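Local coordinates for protein FAD dependent oxidoreductase (Chelativorans sp. BNC1, PDB 6PXS) that binds FAD and acts as an iminodiacetate oxidase, a flavoenzyme assigned to the DadA oxidoreductase family, at residues Q25-D30 / G167-N172; T119-G124 / A141-G146; I227-L232 / D256-V261. One frame throughout, in Å; residues are numbered along the deposited sequence.

Contact 1 (Q25-D30 / G167-N172); sequences QVEIID and GATLRN. With FAD (flavin-adenine dinucleotide), chain E.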
loop_
_atom_site.group_PDB
_atom_site.type_symbol
_atom_site.label_atom_id
_atom_site.label_comp_id
_atom_site.label_asym_id
_atom_site.label_seq_id
_atom_site.Cartn_x
_atom_site.Cartn_y
_atom_site.Cartn_z
ATOM N N GLN A 25 7.860 -36.226 -9.940
ATOM C CA GLN A 25 6.595 -35.611 -9.553
ATOM C C GLN A 25 6.856 -34.672 -8.381
ATOM O O GLN A 25 7.139 -35.123 -7.267
ATOM C CB GLN A 25 5.571 -36.682 -9.190
ATOM C CG GLN A 25 5.348 -37.719 -10.282
ATOM C CD GLN A 25 4.397 -38.820 -9.857
ATOM O OE1 GLN A 25 3.801 -38.761 -8.780
ATOM N NE2 GLN A 25 4.252 -39.834 -10.702
ATOM N N VAL A 26 6.760 -33.368 -8.629
ATOM C CA VAL A 26 7.119 -32.343 -7.655
ATOM C C VAL A 26 5.847 -31.723 -7.094
ATOM O O VAL A 26 4.979 -31.271 -7.853
ATOM C CB VAL A 26 8.018 -31.265 -8.288
ATOM C CG1 VAL A 26 8.445 -30.249 -7.244
ATOM C CG2 VAL A 26 9.232 -31.904 -8.943
ATOM N N GLU A 27 5.740 -31.699 -5.766
ATOM C CA GLU A 27 4.651 -31.033 -5.058
ATOM C C GLU A 27 5.260 -29.923 -4.210
ATOM O O GLU A 27 5.984 -30.198 -3.248
ATOM C CB GLU A 27 3.865 -32.021 -4.195
ATOM C CG GLU A 27 2.740 -31.385 -3.384
ATOM C CD GLU A 27 1.961 -32.399 -2.566
ATOM O OE1 GLU A 27 2.392 -33.570 -2.497
ATOM O OE2 GLU A 27 0.914 -32.025 -1.993
ATOM N N ILE A 28 4.962 -28.675 -4.563
ATOM C CA ILE A 28 5.557 -27.505 -3.926
ATOM C C ILE A 28 4.539 -26.878 -2.986
ATOM O O ILE A 28 3.364 -26.712 -3.338
ATOM C CB ILE A 28 6.028 -26.478 -4.976
ATOM C CG1 ILE A 28 6.786 -27.173 -6.109
ATOM C CG2 ILE A 28 6.908 -25.423 -4.320
ATOM C CD1 ILE A 28 7.195 -26.240 -7.229
ATOM N N ILE A 29 4.994 -26.521 -1.787
ATOM C CA ILE A 29 4.169 -25.850 -0.789
ATOM C C ILE A 29 4.947 -24.652 -0.266
ATOM O O ILE A 29 6.123 -24.781 0.091
ATOM C CB ILE A 29 3.783 -26.796 0.365
ATOM C CG1 ILE A 29 3.081 -28.041 -0.188
ATOM C CG2 ILE A 29 2.892 -26.070 1.367
ATOM C CD1 ILE A 29 2.797 -29.104 0.850
ATOM N N ASP A 30 4.295 -23.492 -0.223
ATOM C CA ASP A 30 4.958 -22.257 0.187
ATOM C C ASP A 30 3.935 -21.337 0.831
ATOM O O ASP A 30 2.953 -20.949 0.190
ATOM C CB ASP A 30 5.620 -21.571 -1.011
ATOM C CG ASP A 30 6.294 -20.263 -0.637
ATOM O OD1 ASP A 30 7.338 -20.304 0.048
ATOM O OD2 ASP A 30 5.779 -19.195 -1.032
ATOM N N GLY A 167 4.686 -30.291 -15.058
ATOM C CA GLY A 167 3.989 -31.256 -14.234
ATOM C C GLY A 167 4.064 -31.037 -12.739
ATOM O O GLY A 167 3.612 -31.906 -11.984
ATOM N N ALA A 168 4.607 -29.914 -12.284
ATOM C CA ALA A 168 4.690 -29.641 -10.858
ATOM C C ALA A 168 3.435 -28.913 -10.378
ATOM O O ALA A 168 2.620 -28.431 -11.166
ATOM C CB ALA A 168 5.940 -28.821 -10.543
ATOM N N THR A 169 3.282 -28.845 -9.056
ATOM C CA THR A 169 2.132 -28.209 -8.426
ATOM C C THR A 169 2.606 -27.214 -7.377
ATOM O O THR A 169 3.602 -27.453 -6.687
ATOM C CB THR A 169 1.209 -29.242 -7.767
ATOM O OG1 THR A 169 1.868 -29.825 -6.637
ATOM C CG2 THR A 169 0.839 -30.338 -8.755
ATOM N N LEU A 170 1.882 -26.103 -7.257
ATOM C CA LEU A 170 2.204 -25.051 -6.303
ATOM C C LEU A 170 0.958 -24.713 -5.501
ATOM O O LEU A 170 -0.128 -24.564 -6.069
ATOM C CB LEU A 170 2.734 -23.804 -7.016
ATOM C CG LEU A 170 3.025 -22.584 -6.141
ATOM C CD1 LEU A 170 4.072 -22.904 -5.085
ATOM C CD2 LEU A 170 3.471 -21.417 -7.008
ATOM N N ARG A 171 1.121 -24.587 -4.186
ATOM C CA ARG A 171 0.001 -24.360 -3.286
ATOM C C ARG A 171 0.463 -23.488 -2.128
ATOM O O ARG A 171 1.617 -23.559 -1.700
ATOM C CB ARG A 171 -0.567 -25.689 -2.772
ATOM C CG ARG A 171 -1.465 -25.572 -1.549
ATOM C CD ARG A 171 -2.270 -26.850 -1.333
ATOM N NE ARG A 171 -1.426 -28.044 -1.284
ATOM C CZ ARG A 171 -0.952 -28.597 -0.169
ATOM N NH1 ARG A 171 -1.229 -28.073 1.021
ATOM N NH2 ARG A 171 -0.195 -29.683 -0.245
ATOM N N ASN A 172 -0.450 -22.656 -1.631
ATOM C CA ASN A 172 -0.194 -21.795 -0.482
ATOM C C ASN A 172 -0.725 -22.506 0.756
ATOM O O ASN A 172 -1.941 -22.656 0.921
ATOM C CB ASN A 172 -0.851 -20.429 -0.663
ATOM C CG ASN A 172 -0.394 -19.419 0.373
ATOM O OD1 ASN A 172 -1.100 -19.140 1.343
ATOM N ND2 ASN A 172 0.795 -18.863 0.171
HETATM P PA FAD E . 13.129 -17.568 1.350
HETATM O O1A FAD E . 12.727 -16.775 2.537
HETATM O O2A FAD E . 13.154 -16.772 0.043
HETATM O O5B FAD E . 12.232 -18.842 1.169
HETATM C C5B FAD E . 11.563 -19.455 2.290
HETATM C C4B FAD E . 10.152 -19.792 1.882
HETATM O O4B FAD E . 9.695 -20.947 2.626
HETATM C C3B FAD E . 9.130 -18.685 2.141
HETATM O O3B FAD E . 8.208 -18.595 1.062
HETATM C C2B FAD E . 8.447 -19.149 3.429
HETATM O O2B FAD E . 7.124 -18.642 3.554
HETATM C C1B FAD E . 8.444 -20.657 3.210
HETATM N N9A FAD E . 8.303 -21.448 4.428
HETATM C C8A FAD E . 9.098 -21.408 5.542
HETATM N N7A FAD E . 8.727 -22.233 6.492
HETATM C C5A FAD E . 7.607 -22.859 5.964
HETATM C C6A FAD E . 6.742 -23.846 6.472
HETATM N N6A FAD E . 6.874 -24.401 7.680
HETATM N N1A FAD E . 5.719 -24.249 5.686
HETATM C C2A FAD E . 5.576 -23.699 4.477
HETATM N N3A FAD E . 6.330 -22.763 3.896
HETATM C C4A FAD E . 7.333 -22.383 4.694
HETATM N N1 FAD E . 21.606 -12.329 -2.217
HETATM C C2 FAD E . 22.437 -12.099 -3.275
HETATM O O2 FAD E . 23.020 -13.022 -3.854
HETATM N N3 FAD E . 22.638 -10.805 -3.724
HETATM C C4 FAD E . 22.067 -9.667 -3.192
HETATM O O4 FAD E . 22.322 -8.566 -3.675
HETATM C C4X FAD E . 21.188 -9.921 -2.066
HETATM N N5 FAD E . 20.606 -8.901 -1.501
HETATM C C5X FAD E . 19.765 -9.143 -0.427
HETATM C C6 FAD E . 19.136 -8.061 0.188
HETATM C C7 FAD E . 18.278 -8.250 1.268
HETATM C C7M FAD E . 17.616 -7.058 1.906
HETATM C C8 FAD E . 18.050 -9.547 1.753
HETATM C C8M FAD E . 17.130 -9.784 2.922
HETATM C C9 FAD E . 18.677 -10.628 1.141
HETATM C C9A FAD E . 19.530 -10.437 0.059
HETATM N N10 FAD E . 20.178 -11.513 -0.583
HETATM C C10 FAD E . 21.020 -11.289 -1.649
HETATM C "C1'" FAD E . 19.986 -12.895 -0.114
HETATM C "C2'" FAD E . 18.789 -13.592 -0.759
HETATM O "O2'" FAD E . 17.697 -12.681 -0.891
HETATM C "C3'" FAD E . 18.359 -14.763 0.125
HETATM O "O3'" FAD E . 19.518 -15.443 0.596
HETATM C "C4'" FAD E . 17.456 -15.782 -0.568
HETATM O "O4'" FAD E . 16.298 -15.114 -1.065
HETATM C "C5'" FAD E . 17.052 -16.897 0.373
HETATM O "O5'" FAD E . 16.126 -17.775 -0.299
HETATM P P FAD E . 15.423 -18.953 0.471
HETATM O O1P FAD E . 16.490 -19.770 1.208
HETATM O O2P FAD E . 14.521 -19.737 -0.412
HETATM O O3P FAD E . 14.575 -18.179 1.571
#

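Contact 2 (T119-G124 / A141-G146); sequences TVRRLG and AIHIPG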
loop_
_atom_site.group_PDB
_atom_site.type_symbol
_atom_site.label_atom_id
_atom_site.label_comp_id
_atom_site.label_asym_id
_atom_site.label_seq_id
_atom_site.Cartn_x
_atom_site.Cartn_y
_atom_site.Cartn_z
ATOM N N THR A 119 37.809 -8.018 -18.396
ATOM C CA THR A 119 39.100 -7.365 -18.198
ATOM C C THR A 119 38.951 -6.334 -17.084
ATOM O O THR A 119 38.365 -5.266 -17.283
ATOM C CB THR A 119 39.591 -6.720 -19.491
ATOM O OG1 THR A 119 38.672 -5.700 -19.902
ATOM C CG2 THR A 119 39.713 -7.764 -20.593
ATOM N N VAL A 120 39.477 -6.659 -15.903
ATOM C CA VAL A 120 39.466 -5.711 -14.798
ATOM C C VAL A 120 40.372 -4.537 -15.141
ATOM O O VAL A 120 41.492 -4.713 -15.640
ATOM C CB VAL A 120 39.904 -6.395 -13.493
ATOM C CG1 VAL A 120 39.920 -5.393 -12.346
ATOM C CG2 VAL A 120 38.982 -7.564 -13.172
ATOM N N ARG A 121 39.889 -3.329 -14.874
ATOM C CA ARG A 121 40.585 -2.115 -15.281
ATOM C C ARG A 121 40.370 -1.059 -14.211
ATOM O O ARG A 121 39.225 -0.755 -13.864
ATOM C CB ARG A 121 40.071 -1.636 -16.641
ATOM C CG ARG A 121 40.662 -0.328 -17.133
ATOM C CD ARG A 121 40.292 -0.101 -18.592
ATOM N NE ARG A 121 38.855 -0.259 -18.819
ATOM C CZ ARG A 121 38.297 -0.450 -20.011
ATOM N NH1 ARG A 121 39.046 -0.516 -21.104
ATOM N NH2 ARG A 121 36.980 -0.582 -20.112
ATOM N N ARG A 122 41.460 -0.514 -13.681
ATOM C CA ARG A 122 41.360 0.505 -12.648
ATOM C C ARG A 122 41.091 1.859 -13.290
ATOM O O ARG A 122 41.835 2.299 -14.172
ATOM C CB ARG A 122 42.634 0.559 -11.810
ATOM C CG ARG A 122 42.517 1.494 -10.622
ATOM C CD ARG A 122 43.677 1.332 -9.663
ATOM N NE ARG A 122 43.408 1.974 -8.381
ATOM C CZ ARG A 122 44.221 1.920 -7.331
ATOM N NH1 ARG A 122 45.365 1.253 -7.402
ATOM N NH2 ARG A 122 43.887 2.535 -6.206
ATOM N N LEU A 123 40.026 2.513 -12.845
ATOM C CA LEU A 123 39.585 3.778 -13.407
ATOM C C LEU A 123 40.093 4.944 -12.570
ATOM O O LEU A 123 40.307 4.822 -11.361
ATOM C CB LEU A 123 38.059 3.824 -13.492
ATOM C CG LEU A 123 37.434 3.197 -14.739
ATOM C CD1 LEU A 123 37.964 1.789 -14.967
ATOM C CD2 LEU A 123 35.916 3.188 -14.624
ATOM N N GLY A 124 40.289 6.083 -13.233
ATOM C CA GLY A 124 40.663 7.296 -12.542
ATOM C C GLY A 124 39.456 8.067 -12.048
ATOM O O GLY A 124 38.311 7.753 -12.371
ATOM N N ALA A 141 37.845 3.963 -8.790
ATOM C CA ALA A 141 37.085 2.722 -8.752
ATOM C C ALA A 141 37.813 1.652 -9.552
ATOM O O ALA A 141 38.769 1.926 -10.281
ATOM C CB ALA A 141 35.666 2.926 -9.292
ATOM N N ILE A 142 37.336 0.420 -9.397
ATOM C CA ILE A 142 37.818 -0.733 -10.145
ATOM C C ILE A 142 36.650 -1.270 -10.956
ATOM O O ILE A 142 35.588 -1.571 -10.397
ATOM C CB ILE A 142 38.387 -1.818 -9.213
ATOM C CG1 ILE A 142 39.543 -1.250 -8.386
ATOM C CG2 ILE A 142 38.846 -3.027 -10.022
ATOM C CD1 ILE A 142 39.997 -2.158 -7.266
ATOM N N HIS A 143 36.842 -1.389 -12.265
ATOM C CA HIS A 143 35.776 -1.773 -13.180
ATOM C C HIS A 143 35.850 -3.271 -13.447
ATOM O O HIS A 143 36.881 -3.772 -13.910
ATOM C CB HIS A 143 35.882 -0.985 -14.485
ATOM C CG HIS A 143 34.723 -1.190 -15.409
ATOM N ND1 HIS A 143 34.781 -2.024 -16.503
ATOM C CD2 HIS A 143 33.475 -0.666 -15.400
ATOM C CE1 HIS A 143 33.619 -2.006 -17.130
ATOM N NE2 HIS A 143 32.809 -1.190 -16.480
ATOM N N ILE A 144 34.762 -3.976 -13.156
ATOM C CA ILE A 144 34.651 -5.409 -13.421
ATOM C C ILE A 144 33.534 -5.612 -14.439
ATOM O O ILE A 144 32.363 -5.723 -14.050
ATOM C CB ILE A 144 34.369 -6.205 -12.136
ATOM C CG1 ILE A 144 35.431 -5.910 -11.076
ATOM C CG2 ILE A 144 34.328 -7.698 -12.438
ATOM C CD1 ILE A 144 35.179 -6.602 -9.750
ATOM N N PRO A 145 33.837 -5.671 -15.739
ATOM C CA PRO A 145 32.757 -5.772 -16.735
ATOM C C PRO A 145 31.842 -6.968 -16.531
ATOM O O PRO A 145 30.709 -6.950 -17.030
ATOM C CB PRO A 145 33.512 -5.869 -18.069
ATOM C CG PRO A 145 34.864 -5.298 -17.793
ATOM C CD PRO A 145 35.169 -5.629 -16.366
ATOM N N GLY A 146 32.285 -8.000 -15.808
ATOM C CA GLY A 146 31.482 -9.200 -15.653
ATOM C C GLY A 146 30.383 -9.102 -14.618
ATOM O O GLY A 146 29.471 -9.935 -14.621
#

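Contact 3 (I227-L232 / D256-V261); sequences IIHLHL and DSRVVV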
loop_
_atom_site.group_PDB
_atom_site.type_symbol
_atom_site.label_atom_id
_atom_site.label_comp_id
_atom_site.label_asym_id
_atom_site.label_seq_id
_atom_site.Cartn_x
_atom_site.Cartn_y
_atom_site.Cartn_z
ATOM N N ILE A 227 15.821 -2.596 2.510
ATOM C CA ILE A 227 16.402 -2.219 1.226
ATOM C C ILE A 227 15.506 -1.170 0.585
ATOM O O ILE A 227 14.279 -1.320 0.573
ATOM C CB ILE A 227 16.571 -3.444 0.306
ATOM C CG1 ILE A 227 17.280 -3.055 -0.992
ATOM C CG2 ILE A 227 15.222 -4.083 0.007
ATOM C CD1 ILE A 227 17.733 -4.250 -1.810
ATOM N N ILE A 228 16.116 -0.110 0.057
ATOM C CA ILE A 228 15.388 1.041 -0.468
ATOM C C ILE A 228 15.371 0.982 -1.988
ATOM O O ILE A 228 16.370 0.624 -2.622
ATOM C CB ILE A 228 16.015 2.360 0.024
ATOM C CG1 ILE A 228 15.828 2.497 1.536
ATOM C CG2 ILE A 228 15.400 3.545 -0.712
ATOM C CD1 ILE A 228 16.525 3.691 2.137
ATOM N N HIS A 229 14.233 1.350 -2.574
ATOM C CA HIS A 229 14.060 1.410 -4.019
ATOM C C HIS A 229 13.782 2.852 -4.416
ATOM O O HIS A 229 12.840 3.467 -3.908
ATOM C CB HIS A 229 12.921 0.494 -4.474
ATOM C CG HIS A 229 13.242 -0.963 -4.365
ATOM N ND1 HIS A 229 13.208 -1.815 -5.447
ATOM C CD2 HIS A 229 13.613 -1.718 -3.303
ATOM C CE1 HIS A 229 13.539 -3.033 -5.058
ATOM N NE2 HIS A 229 13.790 -3.001 -3.761
ATOM N N LEU A 230 14.598 3.383 -5.321
ATOM C CA LEU A 230 14.486 4.758 -5.783
ATOM C C LEU A 230 14.011 4.792 -7.228
ATOM O O LEU A 230 14.048 3.788 -7.943
ATOM C CB LEU A 230 15.826 5.487 -5.664
ATOM C CG LEU A 230 16.495 5.435 -4.291
ATOM C CD1 LEU A 230 17.827 6.159 -4.339
ATOM C CD2 LEU A 230 15.602 6.036 -3.223
ATOM N N HIS A 231 13.570 5.973 -7.655
ATOM C CA HIS A 231 13.062 6.178 -9.004
ATOM C C HIS A 231 13.600 7.494 -9.540
ATOM O O HIS A 231 13.458 8.534 -8.891
ATOM C CB HIS A 231 11.529 6.177 -9.016
ATOM C CG HIS A 231 10.931 6.399 -10.369
ATOM N ND1 HIS A 231 11.121 5.527 -11.420
ATOM C CD2 HIS A 231 10.139 7.391 -10.841
ATOM C CE1 HIS A 231 10.474 5.974 -12.481
ATOM N NE2 HIS A 231 9.872 7.104 -12.158
ATOM N N LEU A 232 14.219 7.444 -10.722
ATOM C CA LEU A 232 14.790 8.617 -11.382
ATOM C C LEU A 232 13.923 8.980 -12.581
ATOM O O LEU A 232 14.223 8.572 -13.712
ATOM C CB LEU A 232 16.232 8.348 -11.820
ATOM C CG LEU A 232 17.322 8.344 -10.745
ATOM C CD1 LEU A 232 17.418 9.708 -10.075
ATOM C CD2 LEU A 232 17.079 7.249 -9.716
ATOM N N ASP A 256 13.748 0.233 -15.595
ATOM C CA ASP A 256 12.681 1.221 -15.479
ATOM C C ASP A 256 13.078 2.365 -14.555
ATOM O O ASP A 256 12.361 2.678 -13.599
ATOM C CB ASP A 256 11.392 0.561 -14.980
ATOM C CG ASP A 256 10.193 1.494 -15.047
ATOM O OD1 ASP A 256 10.376 2.680 -15.391
ATOM O OD2 ASP A 256 9.067 1.041 -14.755
ATOM N N SER A 257 14.217 2.999 -14.834
ATOM C CA SER A 257 14.642 4.199 -14.112
ATOM C C SER A 257 14.637 3.974 -12.602
ATOM O O SER A 257 14.354 4.887 -11.822
ATOM C CB SER A 257 13.757 5.394 -14.476
ATOM O OG SER A 257 13.719 5.602 -15.878
ATOM N N ARG A 258 14.959 2.756 -12.181
ATOM C CA ARG A 258 14.905 2.364 -10.781
ATOM C C ARG A 258 16.311 2.105 -10.259
ATOM O O ARG A 258 17.128 1.474 -10.936
ATOM C CB ARG A 258 14.040 1.113 -10.604
ATOM C CG ARG A 258 13.690 0.795 -9.161
ATOM C CD ARG A 258 12.645 -0.309 -9.072
ATOM N NE ARG A 258 13.135 -1.573 -9.614
ATOM C CZ ARG A 258 12.429 -2.701 -9.643
ATOM N NH1 ARG A 258 11.193 -2.730 -9.159
ATOM N NH2 ARG A 258 12.960 -3.802 -10.157
ATOM N N VAL A 259 16.588 2.600 -9.055
ATOM C CA VAL A 259 17.866 2.394 -8.386
ATOM C C VAL A 259 17.592 1.846 -6.993
ATOM O O VAL A 259 16.773 2.403 -6.254
ATOM C CB VAL A 259 18.689 3.694 -8.301
ATOM C CG1 VAL A 259 19.983 3.457 -7.542
ATOM C CG2 VAL A 259 18.980 4.227 -9.695
ATOM N N VAL A 260 18.273 0.758 -6.641
ATOM C CA VAL A 260 18.148 0.119 -5.336
ATOM C C VAL A 260 19.432 0.367 -4.559
ATOM O O VAL A 260 20.523 0.377 -5.141
ATOM C CB VAL A 260 17.870 -1.390 -5.480
ATOM C CG1 VAL A 260 17.617 -2.019 -4.122
ATOM C CG2 VAL A 260 16.690 -1.623 -6.418
ATOM N N VAL A 261 19.305 0.563 -3.247
ATOM C CA VAL A 261 20.436 0.943 -2.408
ATOM C C VAL A 261 20.651 -0.110 -1.327
ATOM O O VAL A 261 19.707 -0.752 -0.854
ATOM C CB VAL A 261 20.230 2.338 -1.782
ATOM C CG1 VAL A 261 21.487 2.788 -1.055
ATOM C CG2 VAL A 261 19.850 3.342 -2.855
#

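Contact 1 (Q25-D30 / G167-N172)
V26, I28 and D30 pair through the backbone with T169 and R171 as neighbouring parallel strands, 26-29 and 169-171, whose axes come within 4.9 Å and diverge by 17°. T169 N donates to V26 O, I28 N to T169 O at 2.8 Å and D30 N to R171 O, whereas the bond from R171 N to I28 O is weak. On the face bearing E27, I29, T169 and R171, the arginine carries most of the contact. Its CG is anti to the backbone N, the chain bends at chi3, which places NE, and the guanidinium lies over the neighbouring strand beside I29. There NH2 of R171 makes a salt bridge with E27 OE2 at 3.1 Å. The acceptor lies at the guanidinium edge, close to its plane, but is met on its anti side, with the two flat groups 58° apart. I29 runs beside R171 in the same direction and lays CG1 over one guanidinium face, 3.7 Å from R171 NH2. T169 OG1 rests 3.4 Å from E27 CA. On the face of I28 and L170, I28 CG2 meets L170 CD1 at 3.9 Å; nearby, V26 CB lies 3.9 Å from A168 CB. D30, an FAD-binding residue, follows its strand beside the adenosine ribose, as acids at the end of the second strand do in many Rossmann folds, and its OD1 accepts the backbone N-H of A8. NH1 of R171 forms a second salt bridge, with D173. Strand 3-6 pairs with the other edge of 26-29, while helix 10-20 packs on V26 and I28 and helix 152-164 on I28 and L170.

Contact 2 (T119-G124 / A141-G146)
R121 and H143 exchange both backbone bonds of an antiparallel hydrogen-bonded pair: H143 N donates to R121 O at 2.9 Å, and R121 N to H143 O at 3.2 Å. Two residues further on, past the non-hydrogen-bonded pair R122-I142, L123 N donates to A141 O at 2.9 Å. Just before the strand, V120 CA adds a C-H...O contact to H143 O at 3.4 Å. The strand segments 121-123 and 141-144 run at 143° to one another, well short of strictly antiparallel. They are joined through helix 127-131 and not by a tight hairpin, and 121-123 is an outermost strand of a mixed four-stranded sheet, continued past 141-144 by 90-93. This small sheet is consistent with the substrate-side domain of DAO-type flavoproteins. Among the apolar contacts, V120 CG1, anti to its backbone N (chi1 179°), reaches obliquely across to I142 CG2 at 3.5 Å. On the opposite face, L123 sends CD1 against the CB of H143, also 3.5 Å away, so the histidine is touched at the base of its side chain. P145 brings its ring up to the T119 carbonyl, with CD 3.3 Å and CG 3.5 Å from T119 O. An alanine here, lacking CG and CD, would probably leave that carbonyl without its ring neighbour and the backbone at this point freer to turn. On the face of R122 and I142, R122 CG lies near A141 O, and the extended chain carries on to NH1, which forms salt bridges to D101 and E104 of helix 97-111. The same helix also meets V120 and I142, whereas A141 and H143 touch helix 127-131.

Contact 3 (I227-L232 / D256-V261)
H229, with CG anti to its carbonyl carbon (chi1 -71°), and V260, with CG2 likewise anti to the carbonyl carbon, run side by side in the same direction, which sets the valine methyl over one face of the imidazole. CG2 of V260 lies 3.8 Å from the centroid of the H229 ring and 21° off its normal, a CH-pi contact displaced toward the rim. The other branch, V260 CG1, meets I227 CD1. R258 also lies alongside H229. Its CD comes to the ring edge, 4.0 Å from H229 ND1, and the guanidinium stands almost perpendicular to the imidazole, with ND1 over one of its faces. On the face of L230, V259 and V261, L230 CD1 touches V261 CG2 at 3.8 Å; L232 CD2 touches V259 CG2 at 3.6 Å. The backbones are tied by reciprocal bonds of L230 and V259, and by a nearly straight one (173°) from L232 N to S257 O at 2.8 Å. S257 CB in turn lies 3.3 Å from L232 O. At this end D256 forms salt bridges with R153 and R161 of the third subunit, bringing the contact to a subunit boundary; at the other, the side chain of I227 lies about 4 Å from FAD and beside A42, a cofactor-binding residue. Strand 258-261 returns from 251-254 through a short turn and sits between it and 220-231, which is flanked in turn by 298-310. This is an antiparallel sheet consistent with the substrate-binding domain of the DAO family, with one strand approaching the flavin cofactor.

How the contacts relate
Each contact belongs to a different sheet, and no strand is shared. Contact 3 is buried, while contacts 1 and 2 are only partly so and lie on opposite sides of the chain's centre, their own centres about 43 Å apart. Along the chain contact 2 is nested within the loop closed by contact 1, and contact 3 follows both. Contact 1 is parallel and bears a salt bridge across its strands on its more exposed face; in the antiparallel contacts 2 and 3 no salt bridge joins the two strands, and side chains meet mainly through apolar groups, a histidine taking part through CB or its ring. Contacts 1 and 3 approach different parts of FAD and also touch other subunits, whereas contact 2 meets no neighbouring chain.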